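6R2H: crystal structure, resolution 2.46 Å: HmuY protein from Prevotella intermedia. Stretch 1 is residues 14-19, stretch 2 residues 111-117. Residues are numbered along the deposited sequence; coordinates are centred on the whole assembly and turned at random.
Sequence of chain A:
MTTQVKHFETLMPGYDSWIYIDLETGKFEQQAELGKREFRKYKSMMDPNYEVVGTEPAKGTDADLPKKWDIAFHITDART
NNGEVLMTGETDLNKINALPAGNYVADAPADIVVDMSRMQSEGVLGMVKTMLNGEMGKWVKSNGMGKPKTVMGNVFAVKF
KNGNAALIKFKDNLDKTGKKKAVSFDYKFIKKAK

Stretch 1, residues 14-19: GYDSWI
Stretch 2 (111-117) DIVVDMS

Contact between residues 14-19 and 111-117 of HmuY from Prevotella intermedia, two segments of one chain with no hydrogen bond between them. Residues 14-17 form a type I beta turn, with Gly14 at phi/psi -80/179°, Tyr15 at -56/-13° and Asp16 at -101/5°, closed by the backbone hydrogen bond from Ser17 N to Gly14 O (3.0 Å). From Ser17 the chain extends as a strand, Ser17, Trp18 and Ile19 having phi from -133° to -113° and psi from 143° to 160°. In the second stretch Asp111, Ile112 and Val113 are extended (-97/141°, -117/160°, -92/118°), Val114 breaks the pattern at -102/-22°, and Asp115 returns to -148/115°; Met116 follows at -116/11° and Ser117 at -67/-24°. The touching parts run 141° apart end to end, well off antiparallel. The register is set by Asp16 and Val114, whose CA atoms lie 4.4 Å apart.

The backbones meet through the carbonyl of Tyr15. Its O accepts a nearly straight CA-H...O contact from Val114 CA, 3.1 Å away with an angle of 162° at the hydrogen. The same Tyr15 O lies 3.2 Å from Val113 O, but both are acceptors, so no hydrogen bond can join them. Val114 CB leaves sideways and lies 3.8 Å from Tyr15 O, with chi1 -68° (m). Asp16 CB comes within 3.5 Å of Val114 O.

Tyr15 has the most surface covered in the contact, which buries 334 Å² in all. Its CB points toward the second stretch, and chi1 -85° (m) with chi2 83° places the ring so that one face meets Met116 and the edge meets Val113 O, near the ring plane. Met116 SD sits 4.3 Å from the Tyr15 ring centroid and 24° off its normal, a sulfur-aromatic contact in which the polarisable sulfur meets the pi cloud; Tyr15 CE1 is 4.0 Å from Met116 SD. Met116 reaches this place with its CB directed toward the turn, chi1 76° (p), and chi2 170° and chi3 -169° both t, so the chain beyond CB is extended. Val113, with chi1 178° (t), brings CG1 to 4.0 Å from Tyr15 CD2 in an apolar contact.

Asp16 starts sideways, but chi1 65° (p) and chi2 -27° lead its carboxylate away from the second stretch, where OD1 accepts a weak hydrogen bond from Ser17 OG (3.2 Å; Ser17 chi1 -44°, m). Trp18 also leaves sideways, yet chi1 -77° (m) and chi2 89° bring its indole nearer to Ile112. The Ile112 CB points toward the first stretch, and chi1 60° (p) with chi2 157° (t) carries CD1 to 3.9 Å from Trp18 NE1 and 4.0 Å from Trp18 CZ2, an oblique apolar packing; NE1 is hydrogen-bonded elsewhere in the structure. The CA-to-CB bond of Asp115 points away; with chi1 -169° (t) and chi2 -17°, Asp115 OD1 accepts from Ser117 OG (2.9 Å; Ser117 chi1 74°, p) and Ser117 N (3.0 Å, 165°), spanning Met116. Ile19 (65°, p; 168°, t) and Asp111 (-62°, m; -23°) make no contact.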

# COMPACT_ATOMS: atom_id res chain seq x y z
N GLY A 14 -5.70 -9.53 6.64
CA GLY A 14 -7.05 -9.05 6.41
C GLY A 14 -7.13 -7.53 6.43
O GLY A 14 -6.13 -6.86 6.68
N TYR A 15 -8.34 -7.00 6.21
CA TYR A 15 -8.62 -5.58 6.11
C TYR A 15 -8.17 -4.77 7.33
O TYR A 15 -8.13 -3.54 7.29
CB TYR A 15 -10.11 -5.36 5.80
CG TYR A 15 -10.38 -5.45 4.32
CD1 TYR A 15 -10.56 -6.67 3.71
CD2 TYR A 15 -10.40 -4.31 3.53
CE1 TYR A 15 -10.78 -6.76 2.34
CE2 TYR A 15 -10.62 -4.37 2.17
CZ TYR A 15 -10.81 -5.61 1.57
OH TYR A 15 -11.03 -5.69 0.22
N ASP A 16 -7.83 -5.46 8.42
CA ASP A 16 -7.52 -4.70 9.62
C ASP A 16 -6.01 -4.59 9.82
O ASP A 16 -5.56 -4.03 10.82
CB ASP A 16 -8.29 -5.19 10.85
CG ASP A 16 -7.93 -6.60 11.27
OD1 ASP A 16 -7.51 -7.39 10.39
OD2 ASP A 16 -8.07 -6.90 12.47
N SER A 17 -5.22 -5.07 8.85
CA SER A 17 -3.79 -5.19 9.07
C SER A 17 -2.98 -4.65 7.90
O SER A 17 -3.46 -4.50 6.78
CB SER A 17 -3.40 -6.60 9.39
OG SER A 17 -4.30 -7.18 10.31
N TRP A 18 -1.71 -4.36 8.22
CA TRP A 18 -0.70 -3.81 7.35
C TRP A 18 0.49 -4.77 7.31
O TRP A 18 0.74 -5.51 8.26
CB TRP A 18 -0.23 -2.46 7.90
CG TRP A 18 -1.16 -1.30 7.68
CD1 TRP A 18 -2.17 -0.89 8.50
CD2 TRP A 18 -1.13 -0.38 6.57
NE1 TRP A 18 -2.78 0.22 7.97
CE2 TRP A 18 -2.17 0.56 6.79
CE3 TRP A 18 -0.35 -0.27 5.41
CZ2 TRP A 18 -2.43 1.59 5.90
CZ3 TRP A 18 -0.61 0.76 4.53
CH2 TRP A 18 -1.64 1.68 4.77
N ILE A 19 1.25 -4.72 6.21
CA ILE A 19 2.62 -5.20 6.25
C ILE A 19 3.55 -4.00 6.06
O ILE A 19 3.24 -3.08 5.30
CB ILE A 19 2.88 -6.31 5.22
CG1 ILE A 19 2.74 -5.82 3.77
CG2 ILE A 19 2.00 -7.52 5.49
CD1 ILE A 19 3.26 -6.79 2.74
N ASP A 111 -8.79 7.68 3.67
CA ASP A 111 -9.47 6.71 4.52
C ASP A 111 -9.26 5.32 3.92
O ASP A 111 -9.26 5.17 2.70
CB ASP A 111 -10.97 6.99 4.59
CG ASP A 111 -11.33 8.33 5.20
OD1 ASP A 111 -10.49 8.87 5.93
OD2 ASP A 111 -12.45 8.83 4.93
N ILE A 112 -9.05 4.33 4.80
CA ILE A 112 -8.97 2.94 4.38
C ILE A 112 -10.13 2.17 5.02
O ILE A 112 -10.71 2.61 6.01
CB ILE A 112 -7.60 2.30 4.74
CG1 ILE A 112 -7.33 2.33 6.25
CG2 ILE A 112 -6.45 2.91 3.93
CD1 ILE A 112 -6.33 1.28 6.72
N VAL A 113 -10.43 1.00 4.44
CA VAL A 113 -11.43 0.10 4.99
C VAL A 113 -10.74 -0.90 5.92
O VAL A 113 -9.95 -1.70 5.44
CB VAL A 113 -12.19 -0.62 3.87
CG1 VAL A 113 -13.22 -1.61 4.42
CG2 VAL A 113 -12.88 0.39 2.96
N VAL A 114 -11.11 -0.87 7.21
CA VAL A 114 -10.54 -1.78 8.20
C VAL A 114 -11.48 -2.93 8.54
O VAL A 114 -11.02 -3.96 9.04
CB VAL A 114 -10.01 -1.09 9.48
CG1 VAL A 114 -8.79 -0.24 9.20
CG2 VAL A 114 -11.08 -0.29 10.19
N ASP A 115 -12.79 -2.77 8.30
CA ASP A 115 -13.77 -3.78 8.70
C ASP A 115 -14.92 -3.79 7.70
O ASP A 115 -15.69 -2.83 7.63
CB ASP A 115 -14.33 -3.53 10.10
CG ASP A 115 -15.15 -4.70 10.66
OD1 ASP A 115 -15.57 -5.58 9.87
OD2 ASP A 115 -15.34 -4.74 11.90
N MET A 116 -15.07 -4.90 6.97
CA MET A 116 -16.10 -4.92 5.94
C MET A 116 -17.17 -5.96 6.25
O MET A 116 -18.05 -6.22 5.43
CB MET A 116 -15.52 -5.12 4.53
CG MET A 116 -15.09 -6.53 4.23
SD MET A 116 -14.74 -6.60 2.47
CE MET A 116 -14.57 -8.37 2.24
N SER A 117 -17.13 -6.49 7.48
CA SER A 117 -17.98 -7.61 7.87
C SER A 117 -19.47 -7.25 7.88
O SER A 117 -20.32 -8.13 7.76
CB SER A 117 -17.53 -8.17 9.19
OG SER A 117 -17.91 -7.29 10.23